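Local atomic coordinates of nucleoporin NUP170 (Chaetomium thermophilum, PDB entry 5HAX), a protein that probably serves as a scaffold nucleoporin of the nuclear pore complex, joining an N-terminal beta-propeller to an alpha-helical C-terminal region. Residues 411-414 with 415-419; 708-711 with 712-716; 636-639 with 640-644; 622-625 with 626-629. One frame throughout, in Å; residues are numbered along the deposited sequence.

Contact 1: 411-414 with 415-419; sequences TGRI and KVTQP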
loop_
_atom_site.group_PDB
_atom_site.type_symbol
_atom_site.label_atom_id
_atom_site.label_comp_id
_atom_site.label_asym_id
_atom_site.label_seq_id
_atom_site.Cartn_x
_atom_site.Cartn_y
_atom_site.Cartn_z
ATOM N N THR A 411 -0.211 11.422 -8.931
ATOM C CA THR A 411 1.232 11.252 -8.794
ATOM C C THR A 411 1.985 11.881 -9.958
ATOM O O THR A 411 3.039 12.497 -9.766
ATOM C CB THR A 411 1.568 9.765 -8.685
ATOM O OG1 THR A 411 0.804 9.180 -7.623
ATOM C CG2 THR A 411 3.054 9.557 -8.411
ATOM N N GLY A 412 1.454 11.745 -11.174
ATOM C CA GLY A 412 2.128 12.309 -12.333
ATOM C C GLY A 412 2.220 13.823 -12.279
ATOM O O GLY A 412 3.261 14.403 -12.596
ATOM N N ARG A 413 1.133 14.484 -11.876
ATOM C CA ARG A 413 1.141 15.941 -11.805
ATOM C C ARG A 413 1.951 16.428 -10.609
ATOM O O ARG A 413 2.640 17.451 -10.696
ATOM C CB ARG A 413 -0.291 16.468 -11.737
ATOM C CG ARG A 413 -0.420 17.957 -12.019
ATOM C CD ARG A 413 -1.876 18.408 -12.008
ATOM N NE ARG A 413 -2.734 17.532 -12.802
ATOM C CZ ARG A 413 -2.891 17.618 -14.120
ATOM N NH1 ARG A 413 -2.243 18.544 -14.816
ATOM N NH2 ARG A 413 -3.697 16.770 -14.748
ATOM N N ILE A 414 1.885 15.708 -9.487
ATOM C CA ILE A 414 2.644 16.096 -8.300
ATOM C C ILE A 414 4.141 16.007 -8.574
ATOM O O ILE A 414 4.926 16.840 -8.104
ATOM C CB ILE A 414 2.239 15.218 -7.099
ATOM C CG1 ILE A 414 0.785 15.499 -6.699
ATOM C CG2 ILE A 414 3.169 15.462 -5.910
ATOM C CD1 ILE A 414 0.235 14.540 -5.653
ATOM N N LYS A 415 4.561 14.991 -9.330
ATOM C CA LYS A 415 5.982 14.786 -9.581
ATOM C C LYS A 415 6.555 15.862 -10.496
ATOM O O LYS A 415 7.715 16.257 -10.335
ATOM C CB LYS A 415 6.201 13.396 -10.181
ATOM C CG LYS A 415 7.649 13.066 -10.504
ATOM C CD LYS A 415 7.798 11.606 -10.904
ATOM C CE LYS A 415 9.235 11.270 -11.280
ATOM N NZ LYS A 415 9.658 11.943 -12.542
ATOM N N VAL A 416 5.756 16.355 -11.444
ATOM C CA VAL A 416 6.220 17.356 -12.400
ATOM C C VAL A 416 6.090 18.783 -11.874
ATOM O O VAL A 416 6.808 19.674 -12.351
ATOM C CB VAL A 416 5.437 17.205 -13.720
ATOM C CG1 VAL A 416 5.809 18.288 -14.729
ATOM C CG2 VAL A 416 5.681 15.831 -14.314
ATOM N N THR A 417 5.210 19.022 -10.901
ATOM C CA THR A 417 4.932 20.376 -10.436
ATOM C C THR A 417 6.206 21.091 -10.007
ATOM O O THR A 417 7.024 20.544 -9.261
ATOM C CB THR A 417 3.942 20.332 -9.271
ATOM O OG1 THR A 417 2.693 19.799 -9.728
ATOM C CG2 THR A 417 3.711 21.727 -8.693
ATOM N N GLN A 418 6.358 22.324 -10.478
ATOM C CA GLN A 418 7.501 23.157 -10.137
ATOM C C GLN A 418 7.066 24.623 -10.112
ATOM O O GLN A 418 6.312 25.056 -10.983
ATOM C CB GLN A 418 8.635 22.952 -11.146
ATOM C CG GLN A 418 10.013 22.825 -10.522
ATOM C CD GLN A 418 10.150 21.585 -9.662
ATOM O OE1 GLN A 418 9.862 20.473 -10.107
ATOM N NE2 GLN A 418 10.584 21.769 -8.420
ATOM N N PRO A 419 7.527 25.397 -9.113
ATOM C CA PRO A 419 8.407 25.032 -7.998
ATOM C C PRO A 419 7.664 24.343 -6.858
ATOM O O PRO A 419 6.473 24.050 -6.985
ATOM C CB PRO A 419 8.964 26.381 -7.545
ATOM C CG PRO A 419 7.861 27.331 -7.824
ATOM C CD PRO A 419 7.177 26.828 -9.075
HETATM O O HOH W 1 7.340 18.258 -7.833
#
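The hydroxyl of T417 folds back over the last turn of helix 411-416 and rests on the carbonyl of R413. OG1 donates to R413 O over a short 2.5 Å and comes from above the carbonyl plane, 37° out of it. The backbone of T417 points at the same oxygen, its N making a weak bond to R413 O at 3.0 Å. One torsion lets both donors converge: with chi1 at -64°, OG1 lies beside the backbone N and CG2 is turned from it. The next flank belongs to V416, whose CG2 lies 3.3 Å from G412 O, an apolar methyl set against a carbonyl that also takes a weak bond from V416 N. K415 leaves in another direction. Its CB sits 3.3 Å from T411 O, the acceptor of K415 N, and its long arm stretches from the helix, bending only at the end, where NZ forms a salt bridge with E524. T411 uses its own hydroxyl on E462, and R413 pairs with D410. Past the turn, a water within 2.8 Å of I414 O and 2.7 Å of T417 O bridges the helix end and the outgoing loop. A valine in place of T417 would remove the hydroxyl donor and would probably make R413 O depend more on the weak T417 N bond, so that the chain could swing more easily as it leaves the helix. The chemistry is that of a helix C-terminus in which a side-chain hydroxyl supplements a weak amide bond at R413 O and water meets I414 O beyond the last turn.

Contact 2: 708-711 with 712-716; sequences SQQQ and LKDLT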
loop_
_atom_site.group_PDB
_atom_site.type_symbol
_atom_site.label_atom_id
_atom_site.label_comp_id
_atom_site.label_asym_id
_atom_site.label_seq_id
_atom_site.Cartn_x
_atom_site.Cartn_y
_atom_site.Cartn_z
ATOM N N SER A 708 39.273 -10.823 0.658
ATOM C CA SER A 708 38.235 -11.174 -0.304
ATOM C C SER A 708 36.911 -11.484 0.381
ATOM O O SER A 708 35.848 -11.280 -0.216
ATOM C CB SER A 708 38.694 -12.361 -1.149
ATOM O OG SER A 708 39.860 -12.028 -1.886
ATOM N N GLN A 709 36.950 -11.980 1.621
ATOM C CA GLN A 709 35.727 -12.095 2.406
ATOM C C GLN A 709 35.149 -10.718 2.709
ATOM O O GLN A 709 33.934 -10.512 2.612
ATOM C CB GLN A 709 36.000 -12.850 3.707
ATOM C CG GLN A 709 36.288 -14.330 3.534
ATOM C CD GLN A 709 36.579 -15.022 4.852
ATOM O OE1 GLN A 709 37.006 -14.390 5.820
ATOM N NE2 GLN A 709 36.342 -16.327 4.898
ATOM N N GLN A 710 36.011 -9.766 3.073
ATOM C CA GLN A 710 35.558 -8.413 3.368
ATOM C C GLN A 710 35.039 -7.720 2.115
ATOM O O GLN A 710 34.006 -7.042 2.157
ATOM C CB GLN A 710 36.701 -7.614 3.994
ATOM C CG GLN A 710 36.347 -6.191 4.408
ATOM C CD GLN A 710 35.558 -6.129 5.702
ATOM O OE1 GLN A 710 34.780 -7.029 6.017
ATOM N NE2 GLN A 710 35.764 -5.063 6.466
ATOM N N GLN A 711 35.748 -7.868 0.992
ATOM C CA GLN A 711 35.279 -7.288 -0.263
ATOM C C GLN A 711 33.916 -7.845 -0.648
ATOM O O GLN A 711 33.044 -7.108 -1.122
ATOM C CB GLN A 711 36.292 -7.550 -1.377
ATOM C CG GLN A 711 37.447 -6.567 -1.418
ATOM C CD GLN A 711 38.320 -6.758 -2.643
ATOM O OE1 GLN A 711 39.294 -7.510 -2.615
ATOM N NE2 GLN A 711 37.968 -6.081 -3.731
ATOM N N LEU A 712 33.716 -9.150 -0.454
ATOM C CA LEU A 712 32.422 -9.756 -0.742
ATOM C C LEU A 712 31.373 -9.333 0.277
ATOM O O LEU A 712 30.179 -9.289 -0.045
ATOM C CB LEU A 712 32.556 -11.278 -0.760
ATOM C CG LEU A 712 31.264 -12.073 -0.948
ATOM C CD1 LEU A 712 30.597 -11.711 -2.265
ATOM C CD2 LEU A 712 31.549 -13.562 -0.878
ATOM N N LYS A 713 31.797 -9.019 1.502
ATOM C CA LYS A 713 30.856 -8.639 2.549
ATOM C C LYS A 713 30.100 -7.371 2.176
ATOM O O LYS A 713 28.875 -7.297 2.335
ATOM C CB LYS A 713 31.607 -8.446 3.866
ATOM C CG LYS A 713 30.816 -8.812 5.111
ATOM C CD LYS A 713 31.596 -8.485 6.382
ATOM C CE LYS A 713 32.823 -9.375 6.555
ATOM N NZ LYS A 713 32.466 -10.809 6.753
ATOM N N ASP A 714 30.813 -6.363 1.671
ATOM C CA ASP A 714 30.241 -5.056 1.365
ATOM C C ASP A 714 30.169 -4.802 -0.140
ATOM O O ASP A 714 30.191 -3.651 -0.585
ATOM C CB ASP A 714 31.041 -3.958 2.067
ATOM C CG ASP A 714 32.539 -4.162 1.958
ATOM O OD1 ASP A 714 32.997 -4.673 0.914
ATOM O OD2 ASP A 714 33.257 -3.817 2.921
ATOM N N LEU A 715 30.077 -5.867 -0.935
ATOM C CA LEU A 715 29.888 -5.730 -2.372
ATOM C C LEU A 715 28.428 -5.417 -2.676
ATOM O O LEU A 715 27.528 -6.158 -2.267
ATOM C CB LEU A 715 30.307 -7.009 -3.095
ATOM C CG LEU A 715 29.941 -7.074 -4.583
ATOM C CD1 LEU A 715 30.785 -6.093 -5.384
ATOM C CD2 LEU A 715 30.078 -8.489 -5.120
ATOM N N THR A 716 28.197 -4.328 -3.401
ATOM C CA THR A 716 26.865 -3.959 -3.856
ATOM C C THR A 716 26.660 -4.413 -5.298
ATOM O O THR A 716 27.605 -4.761 -6.010
ATOM C CB THR A 716 26.651 -2.446 -3.751
ATOM O OG1 THR A 716 27.476 -1.773 -4.708
ATOM C CG2 THR A 716 26.982 -1.946 -2.351
#
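Q710 and D714 meet one turn apart at the end of helix 706-713, and here the atoms crowd. D714 OD1 comes within 2.9 Å of Q710 O and 3.2 Å of Q711 O, pairs of acceptors that do not count as hydrogen bonds. The cause is chi1 of 44°, which sets CG between the backbone N and the carbonyl carbon and folds the carboxylate over the last turn. Such closeness would be costly for a full negative charge and might favour a protonated D714. The D714 amide adds a weak bond to Q710 O. On the inner face the packing is apolar: the L712 side chain packs on I616 and L733, and L715 lies against V607 and L729. Q711 also reaches L729.

The outer side is looser. Q710 and K713 are solvent-exposed and cross at an angle, with Q710 OE1 3.1 Å from K713 CE, alongside the methylenes; K713 NZ goes on to the Y701 hydroxyl. Q709 likewise gives its amide to the carbonyl oxygen of Y701.

Two residues beyond D714, T716 occupies the N-cap of helix 717-722; its side chain caps a backbone N there, while Q719 OE1 takes the T716 N-H, the reciprocal half of a capping box. The whole is a tight helix-to-helix connection, bonded through the backbone of L715 to V607, within a largely helical nucleoporin C-terminal region.

Contact 3: 636-639 with 640-644; sequences RNFL and EANKS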
loop_
_atom_site.group_PDB
_atom_site.type_symbol
_atom_site.label_atom_id
_atom_site.label_comp_id
_atom_site.label_asym_id
_atom_site.label_seq_id
_atom_site.Cartn_x
_atom_site.Cartn_y
_atom_site.Cartn_z
ATOM N N ARG A 636 16.335 -5.205 -23.702
ATOM C CA ARG A 636 17.425 -5.354 -24.661
ATOM C C ARG A 636 16.920 -5.922 -25.981
ATOM O O ARG A 636 17.261 -5.420 -27.060
ATOM C CB ARG A 636 18.514 -6.249 -24.073
ATOM C CG ARG A 636 19.559 -5.495 -23.274
ATOM C CD ARG A 636 20.343 -6.415 -22.350
ATOM N NE ARG A 636 20.843 -7.608 -23.029
ATOM C CZ ARG A 636 21.829 -7.610 -23.919
ATOM N NH1 ARG A 636 22.217 -8.749 -24.476
ATOM N NH2 ARG A 636 22.424 -6.475 -24.263
ATOM N N ASN A 637 16.104 -6.975 -25.914
ATOM C CA ASN A 637 15.535 -7.561 -27.122
ATOM C C ASN A 637 14.747 -6.528 -27.916
ATOM O O ASN A 637 14.763 -6.537 -29.152
ATOM C CB ASN A 637 14.646 -8.747 -26.751
ATOM C CG ASN A 637 13.988 -9.384 -27.957
ATOM O OD1 ASN A 637 14.582 -9.473 -29.032
ATOM N ND2 ASN A 637 12.746 -9.825 -27.785
ATOM N N PHE A 638 14.049 -5.626 -27.221
ATOM C CA PHE A 638 13.269 -4.603 -27.910
ATOM C C PHE A 638 14.170 -3.628 -28.655
ATOM O O PHE A 638 13.848 -3.207 -29.773
ATOM C CB PHE A 638 12.386 -3.857 -26.909
ATOM C CG PHE A 638 11.748 -2.620 -27.473
ATOM C CD1 PHE A 638 10.605 -2.706 -28.252
ATOM C CD2 PHE A 638 12.292 -1.369 -27.228
ATOM C CE1 PHE A 638 10.018 -1.570 -28.775
ATOM C CE2 PHE A 638 11.709 -0.231 -27.747
ATOM C CZ PHE A 638 10.570 -0.332 -28.521
ATOM N N LEU A 639 15.302 -3.255 -28.054
ATOM C CA LEU A 639 16.216 -2.326 -28.712
ATOM C C LEU A 639 16.885 -2.968 -29.922
ATOM O O LEU A 639 17.125 -2.298 -30.932
ATOM C CB LEU A 639 17.265 -1.831 -27.716
ATOM C CG LEU A 639 16.736 -1.082 -26.489
ATOM C CD1 LEU A 639 17.884 -0.669 -25.581
ATOM C CD2 LEU A 639 15.912 0.135 -26.892
ATOM N N GLU A 640 17.190 -4.265 -29.843
ATOM C CA GLU A 640 17.840 -4.940 -30.963
ATOM C C GLU A 640 16.895 -5.068 -32.150
ATOM O O GLU A 640 17.279 -4.803 -33.295
ATOM C CB GLU A 640 18.343 -6.320 -30.534
ATOM C CG GLU A 640 19.536 -6.296 -29.595
ATOM C CD GLU A 640 20.670 -5.432 -30.112
ATOM O OE1 GLU A 640 21.037 -5.578 -31.298
ATOM O OE2 GLU A 640 21.184 -4.600 -29.335
ATOM N N ALA A 641 15.653 -5.478 -31.895
ATOM C CA ALA A 641 14.680 -5.640 -32.966
ATOM C C ALA A 641 14.310 -4.322 -33.636
ATOM O O ALA A 641 13.643 -4.345 -34.677
ATOM C CB ALA A 641 13.418 -6.312 -32.421
ATOM N N ASN A 642 14.724 -3.188 -33.076
ATOM C CA ASN A 642 14.438 -1.869 -33.629
ATOM C C ASN A 642 15.696 -1.014 -33.633
ATOM O O ASN A 642 15.649 0.204 -33.430
ATOM C CB ASN A 642 13.313 -1.191 -32.855
ATOM C CG ASN A 642 12.020 -1.979 -32.905
ATOM O OD1 ASN A 642 11.246 -1.865 -33.854
ATOM N ND2 ASN A 642 11.783 -2.793 -31.883
ATOM N N LYS A 643 16.847 -1.649 -33.867
ATOM C CA LYS A 643 18.100 -0.912 -33.986
ATOM C C LYS A 643 18.112 -0.018 -35.220
ATOM O O LYS A 643 18.827 0.990 -35.247
ATOM C CB LYS A 643 19.276 -1.888 -34.025
ATOM C CG LYS A 643 19.180 -2.932 -35.133
ATOM C CD LYS A 643 20.303 -3.955 -35.039
ATOM C CE LYS A 643 20.001 -5.190 -35.875
ATOM N NZ LYS A 643 19.652 -4.851 -37.283
ATOM N N SER A 644 17.327 -0.363 -36.241
ATOM C CA SER A 644 17.327 0.376 -37.497
ATOM C C SER A 644 16.316 1.515 -37.519
ATOM O O SER A 644 16.506 2.484 -38.266
ATOM C CB SER A 644 17.035 -0.573 -38.662
ATOM O OG SER A 644 17.983 -1.626 -38.711
#
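N642 turns its amide back onto F638, bonding the backbone oxygen while ND2 stands over one face of the ring. ND2 donates to F638 O at 3.0 Å, nearly straight at 172°, with the donor in the carbonyl plane and the acceptor close to the amide plane. The same nitrogen is 3.8 Å from F638 CE1, the ring and amide planes being turned 44° apart. Both torsions serve this: F638 has CG opposite its backbone N (chi1 169°), and N642 has CG beside its own. The N642 N also makes a weak bond to L639 O. This is a helix C-terminus where an asparagine side chain takes up a carbonyl of the last turn.

In the next shell, R557 NH1 makes a weak bond to N642 OD1. A leucine in place of N642 would probably leave F638 O without this donor, the ring face without its amide nitrogen and R557 without its acceptor. E640 N and A641 N bond to R636 O and N637 O in regular helical fashion. The F638 ring packs on L530 and A533 of helix 522-533, with C534 and I646 close by, while L639 and R636 lean on helix 663-694 at Q676 and M679.

Contact 4: 622-625 with 626-629; sequences TSKL and VTIQ
The I628 side chain lies across K624, one turn earlier, with CD1 3.9 Å from K624 CG and CG1 3.2 Å from K624 O. The two chains run at an angle to each other, so the methyl tip meets the root of the lysine rather than its length. K624 bends away at chi2, and its NZ forms a long, weak ion pair with D468.

K624 O is gripped twice. I628 N donates at 3.1 Å, the ordinary helical bond, and T627 OG1 adds another at 2.9 Å, both arriving from the same face of the carbonyl plane. This is the familiar back-bond of threonine in helices, where a hydroxyl reaches a carbonyl three or four residues earlier. Here chi1 is 61°, which places OG1 between the backbone N and the carbonyl carbon and within range of the carbonyl three residues back. The stretch forms the first two turns of helix 622-640, in the alpha-helical part of the nucleoporin.

Aliphatic groups line the other flanks. V626 CG2 lies 3.4 Å from T622 O, the acceptor of V626 N, and T627 CG2 sits 3.5 Å from S623 O. L625 packs on L602 and I620, and I628 shares L602. I628 also touches I686 of helix 663-694, which T622 meets at L690.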
loop_
_atom_site.group_PDB
_atom_site.type_symbol
_atom_site.label_atom_id
_atom_site.label_comp_id
_atom_site.label_asym_id
_atom_site.label_seq_id
_atom_site.Cartn_x
_atom_site.Cartn_y
_atom_site.Cartn_z
ATOM N N THR A 622 16.100 -15.164 -4.998
ATOM C CA THR A 622 16.441 -15.591 -6.352
ATOM C C THR A 622 15.292 -15.341 -7.320
ATOM O O THR A 622 15.513 -14.921 -8.462
ATOM C CB THR A 622 16.818 -17.073 -6.358
ATOM O OG1 THR A 622 15.700 -17.851 -5.912
ATOM C CG2 THR A 622 18.011 -17.335 -5.447
ATOM N N SER A 623 14.056 -15.604 -6.884
ATOM C CA SER A 623 12.904 -15.401 -7.755
ATOM C C SER A 623 12.796 -13.953 -8.210
ATOM O O SER A 623 12.373 -13.686 -9.340
ATOM C CB SER A 623 11.625 -15.823 -7.033
ATOM O OG SER A 623 11.412 -15.028 -5.880
ATOM N N LYS A 624 13.176 -13.009 -7.348
ATOM C CA LYS A 624 13.151 -11.603 -7.732
ATOM C C LYS A 624 14.253 -11.292 -8.737
ATOM O O LYS A 624 14.051 -10.496 -9.661
ATOM C CB LYS A 624 13.290 -10.725 -6.489
ATOM C CG LYS A 624 13.120 -9.239 -6.751
ATOM C CD LYS A 624 11.688 -8.897 -7.124
ATOM C CE LYS A 624 11.541 -7.420 -7.438
ATOM N NZ LYS A 624 10.226 -6.885 -6.992
ATOM N N LEU A 625 15.426 -11.906 -8.573
ATOM C CA LEU A 625 16.514 -11.689 -9.520
ATOM C C LEU A 625 16.153 -12.197 -10.909
ATOM O O LEU A 625 16.579 -11.612 -11.913
ATOM C CB LEU A 625 17.787 -12.369 -9.017
ATOM C CG LEU A 625 18.427 -11.741 -7.777
ATOM C CD1 LEU A 625 19.480 -12.668 -7.189
ATOM C CD2 LEU A 625 19.030 -10.381 -8.104
ATOM N N VAL A 626 15.367 -13.273 -10.989
ATOM C CA VAL A 626 14.975 -13.820 -12.285
ATOM C C VAL A 626 14.084 -12.832 -13.029
ATOM O O VAL A 626 14.334 -12.506 -14.196
ATOM C CB VAL A 626 14.274 -15.179 -12.100
ATOM C CG1 VAL A 626 13.638 -15.651 -13.408
ATOM C CG2 VAL A 626 15.259 -16.217 -11.582
ATOM N N THR A 627 13.025 -12.353 -12.373
ATOM C CA THR A 627 12.097 -11.438 -13.031
ATOM C C THR A 627 12.801 -10.160 -13.470
ATOM O O THR A 627 12.554 -9.653 -14.570
ATOM C CB THR A 627 10.929 -11.107 -12.102
ATOM O OG1 THR A 627 11.421 -10.465 -10.919
ATOM C CG2 THR A 627 10.174 -12.372 -11.714
ATOM N N ILE A 628 13.681 -9.623 -12.621
ATOM C CA ILE A 628 14.438 -8.430 -12.993
ATOM C C ILE A 628 15.251 -8.700 -14.252
ATOM O O ILE A 628 15.248 -7.903 -15.198
ATOM C CB ILE A 628 15.336 -7.980 -11.826
ATOM C CG1 ILE A 628 14.477 -7.501 -10.653
ATOM C CG2 ILE A 628 16.283 -6.866 -12.271
ATOM C CD1 ILE A 628 15.261 -7.252 -9.384
ATOM N N GLN A 629 15.953 -9.836 -14.283
ATOM C CA GLN A 629 16.760 -10.183 -15.449
ATOM C C GLN A 629 15.896 -10.324 -16.696
ATOM O O GLN A 629 16.266 -9.843 -17.774
ATOM C CB GLN A 629 17.528 -11.476 -15.187
ATOM C CG GLN A 629 18.342 -11.951 -16.377
ATOM C CD GLN A 629 19.223 -13.134 -16.042
ATOM O OE1 GLN A 629 20.406 -13.155 -16.379
ATOM N NE2 GLN A 629 18.648 -14.132 -15.383
#

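Overall arrangement
Along the chain the order is contact 1, contact 4, contact 3, contact 2. Contact 1 belongs to the propeller, on a short helix joining strands 403-409 and 427-433 of one blade; the other three lie in the helical C-terminal part. Contacts 4 and 3 occupy the two ends of helix 622-640, their centres about 22 Å apart, and both face helix 663-694. Contact 2 is about 22 Å from contact 4 and 36 Å from contact 3, centre to centre. Contact 1 stays 31 to 39 Å from all three, yet contacts 1 and 3 both touch helix 522-533, consistent with propeller and helical parts being held together.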